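Local coordinates for protein exopolyphosphatase (Cytophaga hutchinsonii, PDB 3MDQ) that probably removes terminal phosphates from inorganic polyphosphate by hydrolysis, as a member of the Ppx/GppA phosphatase family with an actin-like ATPase fold, at residues F49-E52 and E53-D56; A58-T61 and L62-R66; G162-R165 and L166-F170; N90-V93 and L94-I98; D243-R246 and L247-Q250. One frame throughout, in Å; residues are numbered along the deposited sequence. Where two conformers were deposited one is given.

Contact 1. Residues F49-E52 and E53-D56; sequences FITE and EAMD. With GOL (glycerol), chain H.
The carboxylate of E52 has the terminal methyl of M55, a selenomethionine, over one face: CE lies 3.4 Å from E52 OE2 and 3.6 Å from E52 CD, while OE1 is taken by R97 in a salt bridge. E52 is bent at chi2 (-69°), which folds its end back over the methyl. Upstream, T51 is the N-cap of helix 52-71. Its OG1 sits between the backbone N and the carbonyl carbon (chi1 66°) and accepts from A54 N at 2.9 Å, a role that suits the short hydroxyl of threonine. M55 N then bonds to T51 O at 2.9 Å and starts the regular helical pattern. Just before the cap, I50 CG2 meets M55 CG at 3.6 Å and A54 CB at 3.8 Å; the pairing of I50 with M55 across the N-cap is a hydrophobic staple. A glycerol, probably from the crystallisation liquor, takes two first-turn amides: E52 N gives to its O3 at 2.8 Å and E53 N to its O2 at 3.3 Å. The helix start is thus supplied with acceptors for three amides, and the acidic E52 and E53 would probably interact favourably with its dipole.

Contact 2. Residues A58-T61 and L62-R66; sequences ALDT and LKKFR
Five i to i+4 backbone bonds, from L62 N to A58 O through to R66 N to L62 O, make A58-R66 an undistorted piece of alpha helix. On its inner side T61 and F65 lie alongside each other, pointing the same way. T61 CG2 stands over the face of the F65 ring, 3.8 Å from its centroid and 13° off the normal, a CH-pi contact. The torsion of T61 (chi1 -71°) divides its branches: CG2 is opposite the backbone N and turns to the ring, while OG1 turns to S36, with which it is hydrogen-bonded. Threonine therefore serves an apolar and a polar neighbour at once. On the outer side D60 and K64 form a salt bridge, OD2 to NZ at 3.2 Å, met on the syn side, a little out of plane, by a lysine extended beyond CG; a second conformer of D60 makes it less certain. K63 runs its CG past L59 O at 3.3 Å before its amine reaches E101. Helix 52-71 rests here on the sheet, A58, T61 and F65 touching F16 of strand 15-24 and L62 touching I9 and M11 of strand 5-11, while L59 and L62 turn to helix 91-102.

Contact 3. Residues G162-R165 and L166-F170; sequences GGQR and LIDRF
Q164 NE2 gives a weak bond to D168 OD1, 3.1 Å long and bent to 129°, with the amide and carboxylate planes 38° apart. Q164 leaves the helix with CG opposite its backbone N, then folds at chi2 (72°), which carries the amide along the helix to the aspartate one turn on. The backbone bonds run from L166 N to G162 O at 3.1 Å down to R169 N to R165 O at 2.9 Å. Near the end D168 N is shared, bonding to Q164 O and weakly to R165 O, as the short helix finishes before F170. Carbon atoms also lie against backbone oxygens: I167 CG1 is 3.4 Å from G163 O, and R169 lays its CG 3.2 Å from R165 O. The same R169 CG is over a face of the F170 ring, whose edge-to-face partner is Y187. Among the charges, R165 stays extended to NE and points elsewhere, to G141 O, E160 and S87; a guanidinium with several N-H groups suits these several acceptors. G162, the N-cap, comes within about 5 Å of a bound sulfate, and G163 is backbone-bonded to G139. Glycine-rich turns close to a helix start and an anion are consistent with the phosphate-binding loops of the actin-like ATPase fold, although the sulfate is probably from the crystallisation liquor.

Contact 4. Residues N90-V93 and L94-I98; sequences NKQV and LIDRI
N90 stands at the N-cap just before K91, whose O accepts from I95 N at 2.9 Å in a backbone bond reaching from this turn into the next. The side chain of N90 makes no capping bond; its ND2 donates instead to I50 O, and its backbone O receives a weak bond from V93 N. K91 brings its CG loosely to I95 CD1, its amine leading away. Q92 is folded at chi2 (62°) and reaches along the helix, NE2 giving to D96 OD1 at 2.9 Å. That bond is straight (164°) and lies in the amide plane, but it meets the carboxylate from above, 40° out of its plane. The same NE2 lies 3.6 Å from I95 CG2. Helix 91-102 belongs to the beta-alpha-beta crossover from strand 76-81 to the neighbouring parallel strand 106-108, on which I95 and I98 pack, while L94 touches helix 52-71. V93, last of the four, lies alongside R97: its CG1, opposite the backbone N, stands 3.2 Å above one face of the guanidinium, toward the rim, and 3.4 Å from NE. A beta-branched valine offers a methyl there, steadying the extended arginine, whose NH1 is held by E52.

Contact 5. Residues D243-R246 and L247-Q250; sequences DFNR and LRKQ
N245 OD1 accepts from R248 NE at 3.1 Å, nearly straight at 175° and in the guanidinium plane, with the amide plane turned 73° to it. A second conformer of N245 makes this bond less certain, and NE also has a long, weak ion pair with E281. R246, next in the chain, is linked to Q250 through two waters at its guanidinium edge. One accepts from NH2 of R246 at 3.0 Å and the other from NE at 3.1 Å; both give to Q250 OE1, at 2.9 and 2.7 Å. R248 CB lies over one face of the F244 ring and CD comes near CE2, aliphatic parts of the arginine that suit an aromatic surface. In the next shell D243 fixes R246 by a salt bridge, OD1 to NH1 at 3.1 Å, the arginine being bent at chi3 (76°) to come back to it. D243 is in turn held by H225 and N221, and N221 also takes R246 NH2, so polar side chains of helix 212-225 hold both. Helix 241-253 packs by L247 on L217 and M220 of that helix, and by F244 on I277, I280 and L284 of helix 267-286.

Overall arrangement
Contacts 1, 2 and 4 form one cluster: contacts 1 and 2 are consecutive on helix 52-71, their centres 14 Å apart, and contact 4 on helix 91-102 has its centre about 10 Å from that of contact 1 and 14 Å from that of contact 2. The two helices are joined by the E52-R97 salt bridge at the start of helix 52-71 and, further along, by leucine and isoleucine packing such as L62 CD1 on I98 CD1 at 3.3 Å. Contact 3 follows the other sheet, its centre about 17 Å from that of contact 1, and its glycine end is the part beside the sulfate. Contact 5 is remote, centred about 22 Å from contact 3 and 41 Å from contact 4, across the centre of the chain from contacts 2 and 4.

Contact 1. Residues F49-E52 and E53-D56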
loop_
_atom_site.group_PDB
_atom_site.type_symbol
_atom_site.label_atom_id
_atom_site.label_comp_id
_atom_site.label_asym_id
_atom_site.label_seq_id
_atom_site.Cartn_x
_atom_site.Cartn_y
_atom_site.Cartn_z
ATOM N N PHE A 49 -0.031 15.261 13.187
ATOM C CA PHE A 49 1.308 15.834 12.904
ATOM C C PHE A 49 2.349 14.767 12.628
ATOM O O PHE A 49 2.124 13.570 12.867
ATOM C CB PHE A 49 1.754 16.797 14.014
ATOM C CG PHE A 49 1.942 16.139 15.349
ATOM C CD1 PHE A 49 3.097 15.470 15.649
ATOM C CD2 PHE A 49 0.933 16.148 16.250
ATOM C CE1 PHE A 49 3.275 14.820 16.859
ATOM C CE2 PHE A 49 1.085 15.507 17.474
ATOM C CZ PHE A 49 2.265 14.865 17.779
ATOM N N ILE A 50 3.516 15.212 12.126
ATOM C CA ILE A 50 4.643 14.354 11.906
ATOM C C ILE A 50 5.716 14.727 12.969
ATOM O O ILE A 50 6.074 15.898 13.101
ATOM C CB ILE A 50 5.193 14.526 10.483
ATOM C CG1 ILE A 50 4.117 14.309 9.438
ATOM C CG2 ILE A 50 6.360 13.538 10.230
ATOM C CD1 ILE A 50 4.633 14.768 7.980
ATOM N N THR A 51 6.250 13.754 13.700
ATOM C CA THR A 51 7.193 14.081 14.748
ATOM C C THR A 51 8.528 14.491 14.154
ATOM O O THR A 51 8.842 14.200 12.984
ATOM C CB THR A 51 7.452 12.871 15.658
ATOM O OG1 THR A 51 8.122 11.831 14.909
ATOM C CG2 THR A 51 6.132 12.343 16.254
ATOM N N GLU A 52 9.340 15.134 14.962
ATOM C CA GLU A 52 10.709 15.433 14.535
ATOM C C GLU A 52 11.510 14.172 14.229
ATOM O O GLU A 52 12.311 14.163 13.274
ATOM C CB GLU A 52 11.468 16.257 15.578
ATOM C CG GLU A 52 10.972 17.654 15.767
ATOM C CD GLU A 52 11.242 18.571 14.574
ATOM O OE1 GLU A 52 12.216 18.349 13.790
ATOM O OE2 GLU A 52 10.438 19.527 14.414
ATOM N N GLU A 53 11.332 13.126 15.034
ATOM C CA GLU A 53 12.072 11.898 14.802
ATOM C C GLU A 53 11.688 11.286 13.469
ATOM O O GLU A 53 12.542 10.785 12.742
ATOM C CB GLU A 53 11.875 10.908 15.962
ATOM C CG GLU A 53 12.647 11.421 17.215
ATOM C CD GLU A 53 12.224 10.812 18.518
ATOM O OE1 GLU A 53 11.830 9.625 18.543
ATOM O OE2 GLU A 53 12.316 11.536 19.532
ATOM N N ALA A 54 10.392 11.323 13.150
ATOM C CA ALA A 54 9.884 10.776 11.898
ATOM C C ALA A 54 10.400 11.605 10.722
ATOM O O ALA A 54 10.793 11.037 9.714
ATOM C CB ALA A 54 8.335 10.707 11.911
HETATM N N MSE A 55 10.416 12.938 10.848
HETATM C CA MSE A 55 10.954 13.785 9.773
HETATM C C MSE A 55 12.420 13.491 9.543
HETATM O O MSE A 55 12.866 13.450 8.390
HETATM C CB MSE A 55 10.721 15.284 10.039
HETATM C CG MSE A 55 9.268 15.627 9.982
HETATM SE SE MSE A 55 8.868 17.531 9.866
HETATM C CE MSE A 55 9.008 17.923 11.794
ATOM N N ASP A 56 13.176 13.288 10.625
ATOM C CA ASP A 56 14.594 12.957 10.500
ATOM C C ASP A 56 14.822 11.601 9.812
ATOM O O ASP A 56 15.720 11.462 8.971
ATOM C CB ASP A 56 15.266 12.996 11.874
ATOM C CG ASP A 56 15.501 14.404 12.347
ATOM O OD1 ASP A 56 15.344 15.342 11.527
ATOM O OD2 ASP A 56 15.810 14.584 13.540
HETATM C C1 GOL H . 7.957 14.009 19.415
HETATM O O1 GOL H . 7.854 14.003 20.802
HETATM C C2 GOL H . 9.422 14.184 19.047
HETATM O O2 GOL H . 9.899 13.368 17.943
HETATM C C3 GOL H . 9.457 15.652 18.720
HETATM O O3 GOL H . 8.658 15.986 17.572
#

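Contact 2. Residues A58-T61 and L62-R66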
loop_
_atom_site.group_PDB
_atom_site.type_symbol
_atom_site.label_atom_id
_atom_site.label_comp_id
_atom_site.label_asym_id
_atom_site.label_seq_id
_atom_site.Cartn_x
_atom_site.Cartn_y
_atom_site.Cartn_z
ATOM N N ALA A 58 12.712 10.263 7.655
ATOM C CA ALA A 58 12.321 10.529 6.264
ATOM C C ALA A 58 13.476 11.168 5.458
ATOM O O ALA A 58 13.770 10.738 4.340
ATOM C CB ALA A 58 11.023 11.422 6.170
ATOM N N LEU A 59 14.107 12.178 6.040
ATOM C CA LEU A 59 15.235 12.837 5.389
ATOM C C LEU A 59 16.418 11.901 5.207
ATOM O O LEU A 59 17.072 11.913 4.167
ATOM C CB LEU A 59 15.687 14.112 6.111
ATOM C CG LEU A 59 15.020 15.406 5.684
ATOM C CD1 LEU A 59 15.512 15.791 4.317
ATOM C CD2 LEU A 59 13.525 15.300 5.686
ATOM N N ASP A 60 16.704 11.087 6.212
ATOM C CA ASP A 60 17.781 10.097 6.091
ATOM C C ASP A 60 17.526 9.217 4.878
ATOM O O ASP A 60 18.380 9.030 4.021
ATOM C CB ASP A 60 17.836 9.235 7.347
ATOM C CG ASP A 60 18.924 8.170 7.282
ATOM O OD1 ASP A 60 20.091 8.539 7.036
ATOM O OD2 ASP A 60 18.620 6.984 7.496
ATOM N N THR A 61 16.320 8.697 4.778
ATOM C CA THR A 61 15.983 7.805 3.688
ATOM C C THR A 61 16.036 8.528 2.344
ATOM O O THR A 61 16.550 7.980 1.372
ATOM C CB THR A 61 14.595 7.189 3.906
ATOM O OG1 THR A 61 14.686 6.252 4.992
ATOM C CG2 THR A 61 14.084 6.439 2.664
ATOM N N LEU A 62 15.527 9.752 2.309
ATOM C CA LEU A 62 15.541 10.497 1.059
ATOM C C LEU A 62 16.964 10.872 0.591
ATOM O O LEU A 62 17.228 10.903 -0.621
ATOM C CB LEU A 62 14.570 11.688 1.107
ATOM C CG LEU A 62 13.088 11.228 1.148
ATOM C CD1 LEU A 62 12.193 12.382 1.480
ATOM C CD2 LEU A 62 12.637 10.545 -0.129
ATOM N N LYS A 63 17.890 11.109 1.536
ATOM C CA LYS A 63 19.277 11.350 1.189
ATOM C C LYS A 63 19.856 10.100 0.540
ATOM O O LYS A 63 20.554 10.178 -0.469
ATOM C CB LYS A 63 20.085 11.776 2.409
ATOM C CG LYS A 63 19.775 13.201 2.900
ATOM C CD LYS A 63 20.584 13.622 4.115
ATOM C CE LYS A 63 22.056 13.939 3.775
ATOM N NZ LYS A 63 22.197 15.141 2.861
ATOM N N LYS A 64 19.549 8.928 1.095
ATOM C CA LYS A 64 19.973 7.687 0.480
ATOM C C LYS A 64 19.354 7.431 -0.892
ATOM O O LYS A 64 20.039 7.004 -1.824
ATOM C CB LYS A 64 19.721 6.524 1.428
ATOM C CG LYS A 64 20.629 6.587 2.658
ATOM C CD LYS A 64 20.254 5.531 3.700
ATOM C CE LYS A 64 21.121 5.690 4.949
ATOM N NZ LYS A 64 20.636 4.869 6.078
ATOM N N PHE A 65 18.063 7.704 -1.033
ATOM C CA PHE A 65 17.409 7.553 -2.323
ATOM C C PHE A 65 17.986 8.524 -3.358
ATOM O O PHE A 65 18.153 8.167 -4.517
ATOM C CB PHE A 65 15.895 7.800 -2.194
ATOM C CG PHE A 65 15.096 6.625 -1.607
ATOM C CD1 PHE A 65 15.697 5.474 -1.065
ATOM C CD2 PHE A 65 13.714 6.723 -1.531
ATOM C CE1 PHE A 65 14.905 4.418 -0.552
ATOM C CE2 PHE A 65 12.937 5.650 -1.018
ATOM C CZ PHE A 65 13.530 4.536 -0.548
ATOM N N ARG A 66 18.306 9.747 -2.941
ATOM C CA ARG A 66 18.898 10.727 -3.849
ATOM C C ARG A 66 20.241 10.205 -4.383
ATOM O O ARG A 66 20.507 10.299 -5.602
ATOM C CB ARG A 66 19.055 12.066 -3.144
ATOM C CG ARG A 66 19.834 13.117 -3.935
ATOM C CD ARG A 66 19.071 13.734 -5.085
ATOM N NE ARG A 66 19.963 14.210 -6.145
ATOM C CZ ARG A 66 19.852 15.334 -6.855
ATOM N NH1 ARG A 66 18.998 16.297 -6.546
ATOM N NH2 ARG A 66 20.699 15.529 -7.851
HETATM O O HOH W 1 21.862 7.309 8.173
#

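Contact 3. Residues G162-R165 and L166-F170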
loop_
_atom_site.group_PDB
_atom_site.type_symbol
_atom_site.label_atom_id
_atom_site.label_comp_id
_atom_site.label_asym_id
_atom_site.label_seq_id
_atom_site.Cartn_x
_atom_site.Cartn_y
_atom_site.Cartn_z
ATOM N N GLY A 162 -5.701 3.317 7.666
ATOM C CA GLY A 162 -4.490 2.549 7.560
ATOM C C GLY A 162 -4.052 1.985 8.917
ATOM O O GLY A 162 -4.487 2.431 9.959
ATOM N N GLY A 163 -3.208 0.965 8.880
ATOM C CA GLY A 163 -2.946 0.176 10.085
ATOM C C GLY A 163 -2.312 0.925 11.218
ATOM O O GLY A 163 -2.585 0.607 12.358
ATOM N N GLN A 164 -1.428 1.872 10.920
ATOM C CA GLN A 164 -0.826 2.674 12.006
ATOM C C GLN A 164 -1.900 3.471 12.733
ATOM O O GLN A 164 -1.873 3.582 13.967
ATOM C CB GLN A 164 0.271 3.605 11.449
ATOM C CG GLN A 164 0.982 4.466 12.510
ATOM C CD GLN A 164 1.905 3.629 13.366
ATOM O OE1 GLN A 164 2.959 3.211 12.891
ATOM N NE2 GLN A 164 1.494 3.328 14.597
ATOM N N ARG A 165 -2.850 4.032 11.982
ATOM C CA ARG A 165 -3.959 4.745 12.618
ATOM C C ARG A 165 -4.795 3.821 13.470
ATOM O O ARG A 165 -5.151 4.192 14.578
ATOM C CB ARG A 165 -4.867 5.407 11.579
ATOM C CG ARG A 165 -4.200 6.471 10.741
ATOM C CD ARG A 165 -5.293 7.112 9.831
ATOM N NE ARG A 165 -4.745 8.095 8.922
ATOM C CZ ARG A 165 -4.671 9.406 9.179
ATOM N NH1 ARG A 165 -5.066 9.888 10.350
ATOM N NH2 ARG A 165 -4.187 10.220 8.261
ATOM N N LEU A 166 -5.098 2.628 12.975
ATOM C CA LEU A 166 -5.958 1.690 13.693
ATOM C C LEU A 166 -5.324 1.279 15.008
ATOM O O LEU A 166 -6.009 1.324 16.044
ATOM C CB LEU A 166 -6.257 0.458 12.865
ATOM C CG LEU A 166 -7.074 0.700 11.586
ATOM C CD1 LEU A 166 -7.282 -0.614 10.858
ATOM C CD2 LEU A 166 -8.397 1.453 11.848
ATOM N N ILE A 167 -4.029 0.917 15.020
ATOM C CA ILE A 167 -3.408 0.430 16.245
ATOM C C ILE A 167 -3.124 1.577 17.234
ATOM O O ILE A 167 -2.925 1.330 18.428
ATOM C CB ILE A 167 -2.138 -0.406 16.017
ATOM C CG1 ILE A 167 -0.999 0.404 15.398
ATOM C CG2 ILE A 167 -2.473 -1.650 15.153
ATOM C CD1 ILE A 167 0.225 -0.372 15.163
ATOM N N ASP A 168 -3.085 2.821 16.766
ATOM C CA ASP A 168 -2.882 3.955 17.662
ATOM C C ASP A 168 -4.165 4.475 18.235
ATOM O O ASP A 168 -4.167 4.993 19.359
ATOM C CB ASP A 168 -2.166 5.100 16.923
ATOM C CG ASP A 168 -0.709 4.812 16.682
ATOM O OD1 ASP A 168 -0.178 3.778 17.145
ATOM O OD2 ASP A 168 -0.074 5.680 16.043
ATOM N N ARG A 169 -5.258 4.389 17.483
ATOM C CA ARG A 169 -6.523 4.932 17.942
ATOM C C ARG A 169 -7.274 3.971 18.824
ATOM O O ARG A 169 -8.058 4.426 19.685
ATOM C CB ARG A 169 -7.380 5.384 16.767
ATOM C CG ARG A 169 -7.996 4.337 15.989
ATOM C CD ARG A 169 -8.379 4.876 14.553
ATOM N NE ARG A 169 -8.848 6.270 14.585
ATOM C CZ ARG A 169 -10.070 6.647 14.931
ATOM N NH1 ARG A 169 -10.971 5.734 15.281
ATOM N NH2 ARG A 169 -10.397 7.945 14.940
ATOM N N PHE A 170 -7.016 2.669 18.640
ATOM C CA PHE A 170 -7.653 1.613 19.399
ATOM C C PHE A 170 -6.560 0.832 20.148
ATOM O O PHE A 170 -5.407 0.772 19.697
ATOM C CB PHE A 170 -8.407 0.674 18.496
ATOM C CG PHE A 170 -9.504 1.324 17.685
ATOM C CD1 PHE A 170 -10.613 1.868 18.323
ATOM C CD2 PHE A 170 -9.446 1.392 16.339
ATOM C CE1 PHE A 170 -11.641 2.460 17.583
ATOM C CE2 PHE A 170 -10.462 2.034 15.606
ATOM C CZ PHE A 170 -11.568 2.519 16.246
#

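Contact 4. Residues N90-V93 and L94-I98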
loop_
_atom_site.group_PDB
_atom_site.type_symbol
_atom_site.label_atom_id
_atom_site.label_comp_id
_atom_site.label_asym_id
_atom_site.label_seq_id
_atom_site.Cartn_x
_atom_site.Cartn_y
_atom_site.Cartn_z
ATOM N N ASN A 90 2.008 19.833 9.905
ATOM C CA ASN A 90 3.326 20.366 9.636
ATOM C C ASN A 90 3.973 19.767 8.389
ATOM O O ASN A 90 5.172 19.815 8.234
ATOM C CB ASN A 90 4.242 20.195 10.845
ATOM C CG ASN A 90 4.457 18.721 11.284
ATOM O OD1 ASN A 90 3.665 17.848 10.978
ATOM N ND2 ASN A 90 5.514 18.486 12.045
ATOM N N LYS A 91 3.175 19.257 7.465
ATOM C CA LYS A 91 3.735 18.740 6.209
ATOM C C LYS A 91 4.668 19.687 5.469
ATOM O O LYS A 91 5.647 19.252 4.869
ATOM C CB LYS A 91 2.644 18.293 5.278
ATOM C CG LYS A 91 1.811 19.376 4.661
ATOM C CD LYS A 91 0.741 18.824 3.650
ATOM C CE LYS A 91 -0.057 19.937 2.951
ATOM N NZ LYS A 91 -0.853 20.790 3.880
ATOM N N GLN A 92 4.396 20.981 5.481
ATOM C CA GLN A 92 5.214 21.894 4.713
ATOM C C GLN A 92 6.616 21.992 5.311
ATOM O O GLN A 92 7.551 22.306 4.591
ATOM C CB GLN A 92 4.615 23.295 4.638
ATOM C CG GLN A 92 5.180 24.146 3.486
ATOM C CD GLN A 92 4.871 23.526 2.140
ATOM O OE1 GLN A 92 3.728 23.100 1.902
ATOM N NE2 GLN A 92 5.860 23.442 1.274
ATOM N N VAL A 93 6.762 21.786 6.620
ATOM C CA VAL A 93 8.106 21.765 7.199
ATOM C C VAL A 93 8.922 20.640 6.542
ATOM O O VAL A 93 10.072 20.846 6.129
ATOM C CB VAL A 93 8.055 21.532 8.737
ATOM C CG1 VAL A 93 9.443 21.258 9.313
ATOM C CG2 VAL A 93 7.382 22.752 9.446
ATOM N N LEU A 94 8.343 19.446 6.502
ATOM C CA LEU A 94 8.992 18.280 5.872
ATOM C C LEU A 94 9.274 18.508 4.381
ATOM O O LEU A 94 10.386 18.225 3.910
ATOM C CB LEU A 94 8.183 17.002 6.094
ATOM C CG LEU A 94 8.761 15.731 5.434
ATOM C CD1 LEU A 94 10.187 15.477 5.940
ATOM C CD2 LEU A 94 7.823 14.484 5.716
ATOM N N ILE A 95 8.292 19.034 3.648
ATOM C CA ILE A 95 8.430 19.276 2.221
ATOM C C ILE A 95 9.562 20.264 1.959
ATOM O O ILE A 95 10.384 20.051 1.088
ATOM C CB ILE A 95 7.091 19.771 1.662
ATOM C CG1 ILE A 95 6.070 18.628 1.696
ATOM C CG2 ILE A 95 7.226 20.309 0.210
ATOM C CD1 ILE A 95 4.656 19.071 1.367
ATOM N N ASP A 96 9.646 21.309 2.762
ATOM C CA ASP A 96 10.671 22.343 2.550
ATOM C C ASP A 96 12.065 21.799 2.920
ATOM O O ASP A 96 13.065 22.103 2.252
ATOM C CB ASP A 96 10.362 23.586 3.357
ATOM C CG ASP A 96 9.183 24.375 2.795
ATOM O OD1 ASP A 96 8.638 24.026 1.711
ATOM O OD2 ASP A 96 8.777 25.351 3.459
ATOM N N ARG A 97 12.127 20.984 3.975
ATOM C CA ARG A 97 13.411 20.350 4.362
ATOM C C ARG A 97 13.894 19.422 3.246
ATOM O O ARG A 97 15.078 19.402 2.930
ATOM C CB ARG A 97 13.326 19.632 5.712
ATOM C CG ARG A 97 13.161 20.553 6.917
ATOM C CD ARG A 97 13.059 19.776 8.232
ATOM N NE ARG A 97 12.757 20.605 9.404
ATOM C CZ ARG A 97 12.505 20.111 10.633
ATOM N NH1 ARG A 97 12.532 18.825 10.848
ATOM N NH2 ARG A 97 12.205 20.926 11.618
ATOM N N ILE A 98 12.985 18.670 2.632
ATOM C CA ILE A 98 13.333 17.787 1.527
ATOM C C ILE A 98 13.877 18.587 0.329
ATOM O O ILE A 98 14.864 18.209 -0.311
ATOM C CB ILE A 98 12.147 16.867 1.107
ATOM C CG1 ILE A 98 11.840 15.917 2.262
ATOM C CG2 ILE A 98 12.470 16.136 -0.221
ATOM C CD1 ILE A 98 10.488 15.149 2.133
#

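Contact 5. Residues D243-R246 and L247-Q250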
loop_
_atom_site.group_PDB
_atom_site.type_symbol
_atom_site.label_atom_id
_atom_site.label_comp_id
_atom_site.label_asym_id
_atom_site.label_seq_id
_atom_site.Cartn_x
_atom_site.Cartn_y
_atom_site.Cartn_z
ATOM N N ASP A 243 -6.401 -20.724 1.830
ATOM C CA ASP A 243 -5.094 -20.250 2.205
ATOM C C ASP A 243 -5.175 -18.942 3.011
ATOM O O ASP A 243 -4.475 -18.789 4.010
ATOM C CB ASP A 243 -4.172 -20.174 0.987
ATOM C CG ASP A 243 -3.570 -21.569 0.604
ATOM O OD1 ASP A 243 -3.667 -22.568 1.367
ATOM O OD2 ASP A 243 -2.924 -21.686 -0.405
ATOM N N PHE A 244 -6.046 -18.032 2.593
ATOM C CA PHE A 244 -6.271 -16.791 3.338
ATOM C C PHE A 244 -6.760 -17.114 4.735
ATOM O O PHE A 244 -6.283 -16.527 5.729
ATOM C CB PHE A 244 -7.296 -15.854 2.667
ATOM C CG PHE A 244 -7.593 -14.661 3.503
ATOM C CD1 PHE A 244 -6.651 -13.651 3.634
ATOM C CD2 PHE A 244 -8.757 -14.608 4.249
ATOM C CE1 PHE A 244 -6.915 -12.563 4.444
ATOM C CE2 PHE A 244 -9.001 -13.523 5.095
ATOM C CZ PHE A 244 -8.076 -12.530 5.178
ATOM N N ASN A 245 -7.706 -18.024 4.849
ATOM C CA ASN A 245 -8.217 -18.319 6.196
ATOM C C ASN A 245 -7.191 -19.001 7.110
ATOM O O ASN A 245 -7.209 -18.788 8.328
ATOM C CB ASN A 245 -9.541 -19.070 6.100
ATOM C CG ASN A 245 -10.702 -18.154 5.709
ATOM O OD1 ASN A 245 -10.888 -17.040 6.268
ATOM N ND2 ASN A 245 -11.497 -18.610 4.758
ATOM N N ARG A 246 -6.273 -19.787 6.555
ATOM C CA ARG A 246 -5.170 -20.318 7.348
ATOM C C ARG A 246 -4.278 -19.196 7.857
ATOM O O ARG A 246 -3.915 -19.172 9.052
ATOM C CB ARG A 246 -4.321 -21.316 6.546
ATOM C CG ARG A 246 -3.249 -22.047 7.373
ATOM C CD ARG A 246 -2.168 -22.690 6.498
ATOM N NE ARG A 246 -1.212 -21.702 5.975
ATOM C CZ ARG A 246 -1.186 -21.222 4.728
ATOM N NH1 ARG A 246 -2.031 -21.631 3.789
ATOM N NH2 ARG A 246 -0.266 -20.329 4.407
ATOM N N LEU A 247 -3.959 -18.256 6.974
ATOM C CA LEU A 247 -3.109 -17.145 7.363
ATOM C C LEU A 247 -3.812 -16.271 8.374
ATOM O O LEU A 247 -3.173 -15.792 9.315
ATOM C CB LEU A 247 -2.747 -16.311 6.132
ATOM C CG LEU A 247 -1.824 -16.991 5.115
ATOM C CD1 LEU A 247 -1.837 -16.279 3.715
ATOM C CD2 LEU A 247 -0.402 -17.093 5.741
ATOM N N ARG A 248 -5.101 -16.054 8.196
ATOM C CA ARG A 248 -5.890 -15.241 9.116
ATOM C C ARG A 248 -5.872 -15.862 10.512
ATOM O O ARG A 248 -5.606 -15.171 11.507
ATOM C CB ARG A 248 -7.317 -15.085 8.605
ATOM C CG ARG A 248 -8.260 -14.377 9.571
ATOM C CD ARG A 248 -9.703 -14.368 9.052
ATOM N NE ARG A 248 -10.312 -15.685 9.008
ATOM C CZ ARG A 248 -10.717 -16.387 10.067
ATOM N NH1 ARG A 248 -10.590 -15.896 11.288
ATOM N NH2 ARG A 248 -11.253 -17.588 9.898
ATOM N N LYS A 249 -6.117 -17.153 10.577
ATOM C CA LYS A 249 -6.179 -17.821 11.883
ATOM C C LYS A 249 -4.798 -17.734 12.553
ATOM O O LYS A 249 -4.684 -17.430 13.763
ATOM C CB LYS A 249 -6.651 -19.267 11.736
ATOM C CG LYS A 249 -8.103 -19.384 11.485
ATOM C CD LYS A 249 -8.438 -20.854 11.178
ATOM C CE LYS A 249 -9.920 -21.098 10.977
ATOM N NZ LYS A 249 -10.158 -22.429 10.324
ATOM N N GLN A 250 -3.749 -17.956 11.771
ATOM C CA GLN A 250 -2.362 -17.901 12.277
ATOM C C GLN A 250 -2.045 -16.500 12.827
ATOM O O GLN A 250 -1.573 -16.355 13.954
ATOM C CB GLN A 250 -1.357 -18.309 11.181
ATOM C CG GLN A 250 0.079 -18.077 11.571
ATOM C CD GLN A 250 1.065 -18.297 10.451
ATOM O OE1 GLN A 250 0.700 -18.772 9.373
ATOM N NE2 GLN A 250 2.324 -17.933 10.696
HETATM O O HOH W 2 1.492 -19.701 6.779
HETATM O O HOH W 3 -0.181 -21.245 8.885
#